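Local coordinates for protein peptidoglycan glycosyltransferase (Burkholderia ambifaria, PDB 5UY7) that belongs to the penicillin-binding proteins and carries a transpeptidase-type domain of the beta-lactamase clan, at residues F299-T307 with R374-Y382; V286-G297 with D308-G318. All coordinates share one frame; numbering follows the deposited sequence.

In the fold
In this region the chain lays down strand 291-293, then the hairpin of strands 298-301 and 304-307, then strand 314-316, which returns to pair with 291-293. Contact 2 (286-297 with 308-318) therefore closes a short loop, and the 299-307 hairpin of contact 1 is the tip of that excursion. Contact 1 closes a much longer loop, reaching across 66 residues to helix 374-381. Along the chain the two cross, since their segments alternate. They also touch, where Thr307 CG2 packs on Gly297 O, and their centres are about 16 Å apart. Contact 2 ties the base of the excursion to helices 273-282 and 326-333, while contact 1 fastens its tip to helix 374-381.

Contact 1: residues F299-T307 with R374-Y382; sequences FVLDGAPIT and RIEQATMSY. With SO4 (sulfate ion), chain E.
Leu301, at the end of the hairpin's first strand, turns its two methyls to different partners on helix 374-381. With CG anti to the backbone N, CD2 packs on Ala378 CB at 3.6 Å, while CD1 lies over one face of the Arg374 guanidinium, offset toward its rim. Asp302 follows in the type I' turn and meets the same guanidinium at its edge. The salt bridge is two-pronged: Arg374 NE donates to Asp302 OD2 at 3.0 Å, almost straight, on the syn side but somewhat out of the carboxylate plane, and Arg374 NH2 to Asp302 OD1. The two planes are only 25° apart, and the pair of bonds fixes the rotation of both groups. A water joins Asp302 OD2, at 2.9 Å, to Ile375 N and to a sulfate ion, itself probably from the crystallisation liquor, that sits by Arg374 N at the helix start. Beyond the turn, Ala304 CB rests on Ile375 CD1 at 3.7 Å; CG1 of Ile375, set opposite the backbone N, brings that methyl to the hairpin. Ile306 then uses both branches: CD1 is 4.1 Å from Ala378 CB, and CG2 approaches Tyr382 CE1 to 3.9 Å. A two-residue beta hairpin thus packs on a helix of the transpeptidase domain through an apolar seam, with an ion pair at its turn end. Strand 304-307 runs at 17° to the helix, strand 299-301 at 135°. Helix 326-333 borders the contact, taking Phe299 on Lys331 and Tyr382 on Asn326 and Thr330, while helix 338-347 packs against Gln377 and Met380.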
loop_
_atom_site.group_PDB
_atom_site.type_symbol
_atom_site.label_atom_id
_atom_site.label_comp_id
_atom_site.label_asym_id
_atom_site.label_seq_id
_atom_site.Cartn_x
_atom_site.Cartn_y
_atom_site.Cartn_z
ATOM N N PHE A 299 8.193 0.120 -23.366
ATOM C CA PHE A 299 7.008 0.736 -23.943
ATOM C C PHE A 299 7.286 2.219 -24.148
ATOM O O PHE A 299 8.116 2.809 -23.452
ATOM C CB PHE A 299 5.788 0.512 -23.032
ATOM C CG PHE A 299 4.476 0.944 -23.629
ATOM C CD1 PHE A 299 4.024 0.414 -24.825
ATOM C CD2 PHE A 299 3.660 1.835 -22.946
ATOM C CE1 PHE A 299 2.801 0.799 -25.354
ATOM C CE2 PHE A 299 2.437 2.221 -23.467
ATOM C CZ PHE A 299 2.007 1.702 -24.672
ATOM N N VAL A 300 6.607 2.814 -25.127
ATOM C CA VAL A 300 6.719 4.242 -25.392
ATOM C C VAL A 300 5.319 4.834 -25.420
ATOM O O VAL A 300 4.437 4.322 -26.116
ATOM C CB VAL A 300 7.457 4.535 -26.715
ATOM C CG1 VAL A 300 7.502 6.029 -26.957
ATOM C CG2 VAL A 300 8.860 3.968 -26.668
ATOM N N LEU A 301 5.116 5.899 -24.651
ATOM C CA LEU A 301 3.831 6.585 -24.576
ATOM C C LEU A 301 4.085 8.066 -24.788
ATOM O O LEU A 301 4.765 8.702 -23.976
ATOM C CB LEU A 301 3.147 6.339 -23.231
ATOM C CG LEU A 301 1.798 7.040 -23.074
ATOM C CD1 LEU A 301 0.842 6.571 -24.153
ATOM C CD2 LEU A 301 1.220 6.766 -21.706
ATOM N N ASP A 302 3.549 8.607 -25.882
ATOM C CA ASP A 302 3.749 10.011 -26.239
ATOM C C ASP A 302 5.228 10.385 -26.197
ATOM O O ASP A 302 5.616 11.426 -25.664
ATOM C CB ASP A 302 2.921 10.925 -25.338
ATOM C CG ASP A 302 1.434 10.721 -25.523
ATOM O OD1 ASP A 302 1.037 10.250 -26.611
ATOM O OD2 ASP A 302 0.663 11.025 -24.589
ATOM N N GLY A 303 6.065 9.514 -26.756
ATOM C CA GLY A 303 7.491 9.744 -26.810
ATOM C C GLY A 303 8.259 9.420 -25.548
ATOM O O GLY A 303 9.496 9.470 -25.570
ATOM N N ALA A 304 7.580 9.089 -24.450
ATOM C CA ALA A 304 8.329 8.840 -23.227
ATOM C C ALA A 304 8.439 7.346 -22.956
ATOM O O ALA A 304 7.498 6.591 -23.233
ATOM C CB ALA A 304 7.665 9.522 -22.032
ATOM N N PRO A 305 9.574 6.896 -22.427
ATOM C CA PRO A 305 9.759 5.463 -22.194
ATOM C C PRO A 305 9.160 5.029 -20.868
ATOM O O PRO A 305 9.338 5.675 -19.831
ATOM C CB PRO A 305 11.283 5.304 -22.192
ATOM C CG PRO A 305 11.773 6.608 -21.649
ATOM C CD PRO A 305 10.799 7.665 -22.139
ATOM N N ILE A 306 8.442 3.912 -20.913
ATOM C CA ILE A 306 7.936 3.243 -19.726
ATOM C C ILE A 306 8.547 1.850 -19.712
ATOM O O ILE A 306 8.544 1.159 -20.737
ATOM C CB ILE A 306 6.400 3.203 -19.730
ATOM C CG1 ILE A 306 5.874 4.643 -19.789
ATOM C CG2 ILE A 306 5.882 2.488 -18.495
ATOM C CD1 ILE A 306 4.390 4.766 -20.007
ATOM N N THR A 307 9.097 1.451 -18.566
ATOM C CA THR A 307 9.996 0.308 -18.498
ATOM C C THR A 307 9.598 -0.633 -17.369
ATOM O O THR A 307 9.285 -0.182 -16.261
ATOM C CB THR A 307 11.441 0.781 -18.282
ATOM O OG1 THR A 307 11.808 1.685 -19.330
ATOM C CG2 THR A 307 12.396 -0.391 -18.276
ATOM N N ARG A 374 -1.307 12.943 -20.712
ATOM C CA ARG A 374 -1.494 11.496 -20.784
ATOM C C ARG A 374 -0.324 10.755 -20.141
ATOM O O ARG A 374 -0.520 9.759 -19.426
ATOM C CB ARG A 374 -1.690 11.065 -22.240
ATOM C CG ARG A 374 -2.301 9.686 -22.362
ATOM C CD ARG A 374 -2.880 9.434 -23.744
ATOM N NE ARG A 374 -1.855 9.441 -24.783
ATOM C CZ ARG A 374 -1.930 8.731 -25.903
ATOM N NH1 ARG A 374 -2.979 7.948 -26.121
ATOM N NH2 ARG A 374 -0.955 8.793 -26.801
ATOM N N ILE A 375 0.898 11.249 -20.345
ATOM C CA ILE A 375 2.052 10.623 -19.711
ATOM C C ILE A 375 1.991 10.770 -18.192
ATOM O O ILE A 375 2.482 9.905 -17.459
ATOM C CB ILE A 375 3.356 11.208 -20.291
ATOM C CG1 ILE A 375 4.564 10.415 -19.795
ATOM C CG2 ILE A 375 3.494 12.675 -19.932
ATOM C CD1 ILE A 375 4.494 8.950 -20.135
ATOM N N GLU A 376 1.377 11.847 -17.690
ATOM C CA GLU A 376 1.261 12.016 -16.242
ATOM C C GLU A 376 0.231 11.059 -15.651
ATOM O O GLU A 376 0.432 10.518 -14.554
ATOM C CB GLU A 376 0.915 13.470 -15.921
ATOM C CG GLU A 376 2.045 14.424 -16.250
ATOM C CD GLU A 376 1.601 15.870 -16.316
ATOM O OE1 GLU A 376 0.381 16.125 -16.412
ATOM O OE2 GLU A 376 2.479 16.755 -16.269
ATOM N N GLN A 377 -0.881 10.838 -16.357
ATOM C CA GLN A 377 -1.803 9.783 -15.948
ATOM C C GLN A 377 -1.087 8.438 -15.890
ATOM O O GLN A 377 -1.303 7.646 -14.960
ATOM C CB GLN A 377 -2.998 9.722 -16.903
ATOM C CG GLN A 377 -3.994 8.620 -16.552
ATOM C CD GLN A 377 -5.223 8.643 -17.434
ATOM O OE1 GLN A 377 -5.492 9.631 -18.110
ATOM N NE2 GLN A 377 -5.973 7.543 -17.441
ATOM N N ALA A 378 -0.204 8.179 -16.860
ATOM C CA ALA A 378 0.544 6.923 -16.870
ATOM C C ALA A 378 1.451 6.799 -15.649
ATOM O O ALA A 378 1.410 5.789 -14.936
ATOM C CB ALA A 378 1.363 6.804 -18.152
ATOM N N THR A 379 2.292 7.804 -15.395
ATOM C CA THR A 379 3.217 7.672 -14.271
ATOM C C THR A 379 2.467 7.552 -12.948
ATOM O O THR A 379 2.892 6.812 -12.056
ATOM C CB THR A 379 4.205 8.841 -14.220
ATOM O OG1 THR A 379 3.520 10.055 -13.887
ATOM C CG2 THR A 379 4.905 9.000 -15.561
ATOM N N MET A 380 1.340 8.260 -12.803
ATOM C CA MET A 380 0.572 8.128 -11.568
ATOM C C MET A 380 0.035 6.716 -11.401
ATOM O O MET A 380 -0.077 6.230 -10.270
ATOM C CB MET A 380 -0.577 9.138 -11.533
ATOM C CG MET A 380 -0.150 10.543 -11.124
ATOM S SD MET A 380 -1.531 11.710 -11.116
ATOM C CE MET A 380 -1.216 12.635 -12.612
ATOM N N SER A 381 -0.260 6.031 -12.513
ATOM C CA SER A 381 -0.768 4.665 -12.439
ATOM C C SER A 381 0.237 3.722 -11.802
ATOM O O SER A 381 -0.156 2.687 -11.251
ATOM C CB SER A 381 -1.142 4.147 -13.826
ATOM O OG SER A 381 -0.015 3.714 -14.575
ATOM N N TYR A 382 1.528 4.050 -11.870
ATOM C CA TYR A 382 2.531 3.292 -11.140
ATOM C C TYR A 382 3.210 4.136 -10.068
ATOM O O TYR A 382 4.321 3.817 -9.636
ATOM C CB TYR A 382 3.541 2.631 -12.091
ATOM C CG TYR A 382 4.268 3.467 -13.135
ATOM C CD1 TYR A 382 3.743 3.644 -14.411
ATOM C CD2 TYR A 382 5.522 3.994 -12.870
ATOM C CE1 TYR A 382 4.431 4.367 -15.378
ATOM C CE2 TYR A 382 6.213 4.721 -13.826
ATOM C CZ TYR A 382 5.665 4.907 -15.075
ATOM O OH TYR A 382 6.365 5.623 -16.020
HETATM S S SO4 E . -1.490 15.101 -23.529
HETATM O O1 SO4 E . -2.902 15.081 -23.156
HETATM O O2 SO4 E . -0.734 14.219 -22.646
HETATM O O3 SO4 E . -1.344 14.632 -24.906
HETATM O O4 SO4 E . -0.974 16.463 -23.418
HETATM O O HOH W 1 1.411 12.893 -22.564
#

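Contact 2: residues V286-G297 with D308-G318. With SO4 (sulfate ion), chain C.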
loop_
_atom_site.group_PDB
_atom_site.type_symbol
_atom_site.label_atom_id
_atom_site.label_comp_id
_atom_site.label_asym_id
_atom_site.label_seq_id
_atom_site.Cartn_x
_atom_site.Cartn_y
_atom_site.Cartn_z
ATOM N N VAL A 286 -11.728 -3.858 -17.142
ATOM C CA VAL A 286 -11.006 -5.117 -17.252
ATOM C C VAL A 286 -11.594 -6.075 -16.229
ATOM O O VAL A 286 -12.335 -5.681 -15.325
ATOM C CB VAL A 286 -9.488 -4.973 -17.005
ATOM C CG1 VAL A 286 -8.872 -3.935 -17.929
ATOM C CG2 VAL A 286 -9.216 -4.599 -15.548
ATOM N N THR A 287 -11.227 -7.343 -16.369
ATOM C CA THR A 287 -11.522 -8.377 -15.385
ATOM C C THR A 287 -10.194 -8.964 -14.928
ATOM O O THR A 287 -9.160 -8.692 -15.555
ATOM C CB THR A 287 -12.398 -9.467 -15.989
ATOM O OG1 THR A 287 -11.668 -10.107 -17.044
ATOM C CG2 THR A 287 -13.694 -8.874 -16.514
ATOM N N PRO A 288 -10.165 -9.785 -13.875
ATOM C CA PRO A 288 -8.868 -10.314 -13.428
ATOM C C PRO A 288 -8.133 -11.119 -14.484
ATOM O O PRO A 288 -6.895 -11.163 -14.463
ATOM C CB PRO A 288 -9.244 -11.179 -12.217
ATOM C CG PRO A 288 -10.499 -10.544 -11.689
ATOM C CD PRO A 288 -11.245 -10.111 -12.921
ATOM N N ASN A 289 -8.842 -11.753 -15.419
ATOM C CA ASN A 289 -8.162 -12.560 -16.424
ATOM C C ASN A 289 -8.056 -11.876 -17.780
ATOM O O ASN A 289 -7.668 -12.527 -18.755
ATOM C CB ASN A 289 -8.853 -13.915 -16.573
ATOM C CG ASN A 289 -8.758 -14.741 -15.317
ATOM O OD1 ASN A 289 -9.764 -15.227 -14.798
ATOM N ND2 ASN A 289 -7.547 -14.885 -14.803
ATOM N N THR A 290 -8.392 -10.590 -17.862
ATOM C CA THR A 290 -8.089 -9.814 -19.058
ATOM C C THR A 290 -6.594 -9.856 -19.348
ATOM O O THR A 290 -5.771 -9.714 -18.443
ATOM C CB THR A 290 -8.544 -8.369 -18.871
ATOM O OG1 THR A 290 -9.976 -8.327 -18.788
ATOM C CG2 THR A 290 -8.065 -7.489 -20.028
ATOM N N LEU A 291 -6.247 -10.056 -20.620
ATOM C CA LEU A 291 -4.842 -10.087 -21.014
ATOM C C LEU A 291 -4.326 -8.679 -21.275
ATOM O O LEU A 291 -5.017 -7.845 -21.872
ATOM C CB LEU A 291 -4.651 -10.943 -22.262
ATOM C CG LEU A 291 -5.030 -12.416 -22.106
ATOM C CD1 LEU A 291 -4.679 -13.185 -23.368
ATOM C CD2 LEU A 291 -4.348 -13.030 -20.891
ATOM N N VAL A 292 -3.096 -8.427 -20.830
ATOM C CA VAL A 292 -2.405 -7.153 -21.005
ATOM C C VAL A 292 -1.037 -7.465 -21.594
ATOM O O VAL A 292 -0.250 -8.196 -20.978
ATOM C CB VAL A 292 -2.256 -6.392 -19.675
ATOM C CG1 VAL A 292 -1.605 -5.028 -19.899
ATOM C CG2 VAL A 292 -3.611 -6.254 -18.986
ATOM N N GLU A 293 -0.753 -6.914 -22.769
ATOM C CA GLU A 293 0.494 -7.188 -23.474
ATOM C C GLU A 293 1.574 -6.235 -22.978
ATOM O O GLU A 293 1.466 -5.020 -23.177
ATOM C CB GLU A 293 0.310 -7.038 -24.983
ATOM C CG GLU A 293 -0.796 -7.912 -25.560
ATOM C CD GLU A 293 -0.515 -9.406 -25.435
ATOM O OE1 GLU A 293 0.644 -9.791 -25.154
ATOM O OE2 GLU A 293 -1.462 -10.199 -25.626
ATOM N N THR A 294 2.615 -6.776 -22.342
ATOM C CA THR A 294 3.746 -5.948 -21.945
ATOM C C THR A 294 5.018 -6.250 -22.729
ATOM O O THR A 294 6.012 -5.532 -22.556
ATOM C CB THR A 294 4.030 -6.077 -20.434
ATOM O OG1 THR A 294 4.685 -7.322 -20.147
ATOM C CG2 THR A 294 2.737 -5.983 -19.628
ATOM N N GLY A 295 5.013 -7.273 -23.584
ATOM C CA GLY A 295 6.127 -7.512 -24.490
ATOM C C GLY A 295 7.449 -7.700 -23.772
ATOM O O GLY A 295 7.541 -8.375 -22.741
ATOM N N ASN A 296 8.499 -7.086 -24.323
ATOM C CA ASN A 296 9.842 -7.231 -23.779
ATOM C C ASN A 296 10.149 -6.232 -22.664
ATOM O O ASN A 296 11.322 -6.006 -22.361
ATOM C CB ASN A 296 10.885 -7.108 -24.895
ATOM C CG ASN A 296 10.905 -5.728 -25.547
ATOM O OD1 ASN A 296 10.135 -4.832 -25.184
ATOM N ND2 ASN A 296 11.806 -5.551 -26.514
ATOM N N GLY A 297 9.131 -5.639 -22.041
ATOM C CA GLY A 297 9.385 -4.730 -20.942
ATOM C C GLY A 297 9.833 -3.345 -21.336
ATOM O O GLY A 297 10.380 -2.622 -20.501
ATOM N N ASP A 308 9.617 -1.939 -17.651
ATOM C CA ASP A 308 9.497 -2.964 -16.624
ATOM C C ASP A 308 10.880 -3.475 -16.236
ATOM O O ASP A 308 11.867 -3.255 -16.942
ATOM C CB ASP A 308 8.628 -4.130 -17.100
ATOM C CG ASP A 308 7.158 -3.774 -17.174
ATOM O OD1 ASP A 308 6.787 -2.660 -16.748
ATOM O OD2 ASP A 308 6.369 -4.626 -17.633
ATOM N N ASP A 309 10.940 -4.164 -15.093
ATOM C CA ASP A 309 12.213 -4.709 -14.618
ATOM C C ASP A 309 12.681 -5.890 -15.450
ATOM O O ASP A 309 13.858 -6.259 -15.381
ATOM C CB ASP A 309 12.095 -5.134 -13.154
ATOM C CG ASP A 309 12.013 -3.953 -12.214
ATOM O OD1 ASP A 309 12.540 -2.877 -12.569
ATOM O OD2 ASP A 309 11.425 -4.100 -11.122
ATOM N N ALA A 310 11.784 -6.498 -16.217
ATOM C CA ALA A 310 12.117 -7.602 -17.101
ATOM C C ALA A 310 11.118 -7.586 -18.246
ATOM O O ALA A 310 10.226 -6.735 -18.299
ATOM C CB ALA A 310 12.098 -8.937 -16.350
ATOM N N GLY A 311 11.273 -8.530 -19.170
ATOM C CA GLY A 311 10.306 -8.706 -20.239
ATOM C C GLY A 311 9.239 -9.719 -19.869
ATOM O O GLY A 311 9.431 -10.925 -20.050
ATOM N N PHE A 312 8.104 -9.247 -19.359
ATOM C CA PHE A 312 7.108 -10.143 -18.788
ATOM C C PHE A 312 6.140 -10.709 -19.816
ATOM O O PHE A 312 5.414 -11.660 -19.501
ATOM C CB PHE A 312 6.323 -9.420 -17.687
ATOM C CG PHE A 312 7.162 -9.039 -16.496
ATOM C CD1 PHE A 312 7.841 -10.006 -15.770
ATOM C CD2 PHE A 312 7.246 -7.716 -16.083
ATOM C CE1 PHE A 312 8.606 -9.660 -14.665
ATOM C CE2 PHE A 312 8.004 -7.359 -14.975
ATOM C CZ PHE A 312 8.688 -8.334 -14.265
ATOM N N GLY A 313 6.106 -10.157 -21.026
ATOM C CA GLY A 313 5.237 -10.701 -22.044
ATOM C C GLY A 313 3.767 -10.452 -21.748
ATOM O O GLY A 313 3.374 -9.431 -21.178
ATOM N N THR A 314 2.939 -11.414 -22.154
ATOM C CA THR A 314 1.502 -11.313 -21.952
ATOM C C THR A 314 1.164 -11.695 -20.519
ATOM O O THR A 314 1.516 -12.790 -20.064
ATOM C CB THR A 314 0.755 -12.220 -22.926
ATOM O OG1 THR A 314 1.200 -11.961 -24.261
ATOM C CG2 THR A 314 -0.746 -11.966 -22.830
ATOM N N LEU A 315 0.494 -10.792 -19.809
ATOM C CA LEU A 315 0.091 -11.009 -18.430
ATOM C C LEU A 315 -1.422 -10.895 -18.321
ATOM O O LEU A 315 -2.061 -10.177 -19.094
ATOM C CB LEU A 315 0.732 -9.985 -17.483
ATOM C CG LEU A 315 2.259 -9.967 -17.412
ATOM C CD1 LEU A 315 2.744 -8.814 -16.539
ATOM C CD2 LEU A 315 2.755 -11.312 -16.891
ATOM N N THR A 316 -1.997 -11.601 -17.355
ATOM C CA THR A 316 -3.341 -11.216 -16.950
ATOM C C THR A 316 -3.260 -9.948 -16.113
ATOM O O THR A 316 -2.188 -9.530 -15.676
ATOM C CB THR A 316 -4.011 -12.305 -16.118
ATOM O OG1 THR A 316 -3.218 -12.532 -14.941
ATOM C CG2 THR A 316 -4.143 -13.604 -16.910
ATOM N N VAL A 317 -4.424 -9.341 -15.866
ATOM C CA VAL A 317 -4.473 -8.209 -14.944
ATOM C C VAL A 317 -3.912 -8.613 -13.586
ATOM O O VAL A 317 -3.155 -7.861 -12.965
ATOM C CB VAL A 317 -5.915 -7.678 -14.844
ATOM C CG1 VAL A 317 -6.071 -6.748 -13.630
ATOM C CG2 VAL A 317 -6.282 -6.951 -16.124
ATOM N N GLY A 318 -4.235 -9.823 -13.122
ATOM C CA GLY A 318 -3.627 -10.306 -11.890
ATOM C C GLY A 318 -2.117 -10.404 -12.000
ATOM O O GLY A 318 -1.388 -10.038 -11.068
HETATM S S SO4 C . -12.635 -13.296 -16.110
HETATM O O1 SO4 C . -13.967 -13.098 -15.546
HETATM O O2 SO4 C . -12.368 -14.723 -16.282
HETATM O O3 SO4 C . -11.641 -12.736 -15.194
HETATM O O4 SO4 C . -12.556 -12.628 -17.407
HETATM O O HOH W 2 7.250 -6.462 -19.489
#
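Glu293 and Thr314, a non-hydrogen-bonded pair, lie side by side on one face of the two-stranded antiparallel sheet, pointing the same way. The glutamate chain bends at chi2 (-65°), which brings its carboxylate alongside Thr314; the hydrogen bond from Thr314 OG1 to Glu293 OE1 is modelled so short that its length is doubtful. On the opposite face Val292 and Leu315 form the hydrogen-bonded pair: Val292 N gives to Leu315 O at 2.7 Å, and Leu315 N to Val292 O at 2.9 Å. Val317 leans in from the first turn of the helix, its CG2 a common meeting point for Val286 CG2 at 3.8 Å, Val292 CG2 at 4.0 Å and Thr290 CB. The Leu315 and Thr294 side chains cross at about a right angle, CD1 of the first facing CG2 of the second. Thr294 grips Gly313 O twice: OG1 comes in the carbonyl plane, on a lone pair, at 2.7 Å, whereas its backbone N sits above that plane. A water links Thr294 OG1 to Phe312 N, joining the two segments. Further along, Gly297 O takes Asp308 N at 3.0 Å. At the other end, Gly318 N reaches Pro288 O on a lone pair, and Thr287 OG1 and Asn289 N hold a sulfate ion. The strands form the base of the excursion that carries hairpin 298-307. Thr316 N-caps helix 317-323 through Gly319 N, and Asp308 bonds Ser325 and Ile327. Helix 326-333 backs Val292 and Val317, helix 273-282 meets Val286 and Pro288, and helix 428-442 packs on Pro288 and Val317.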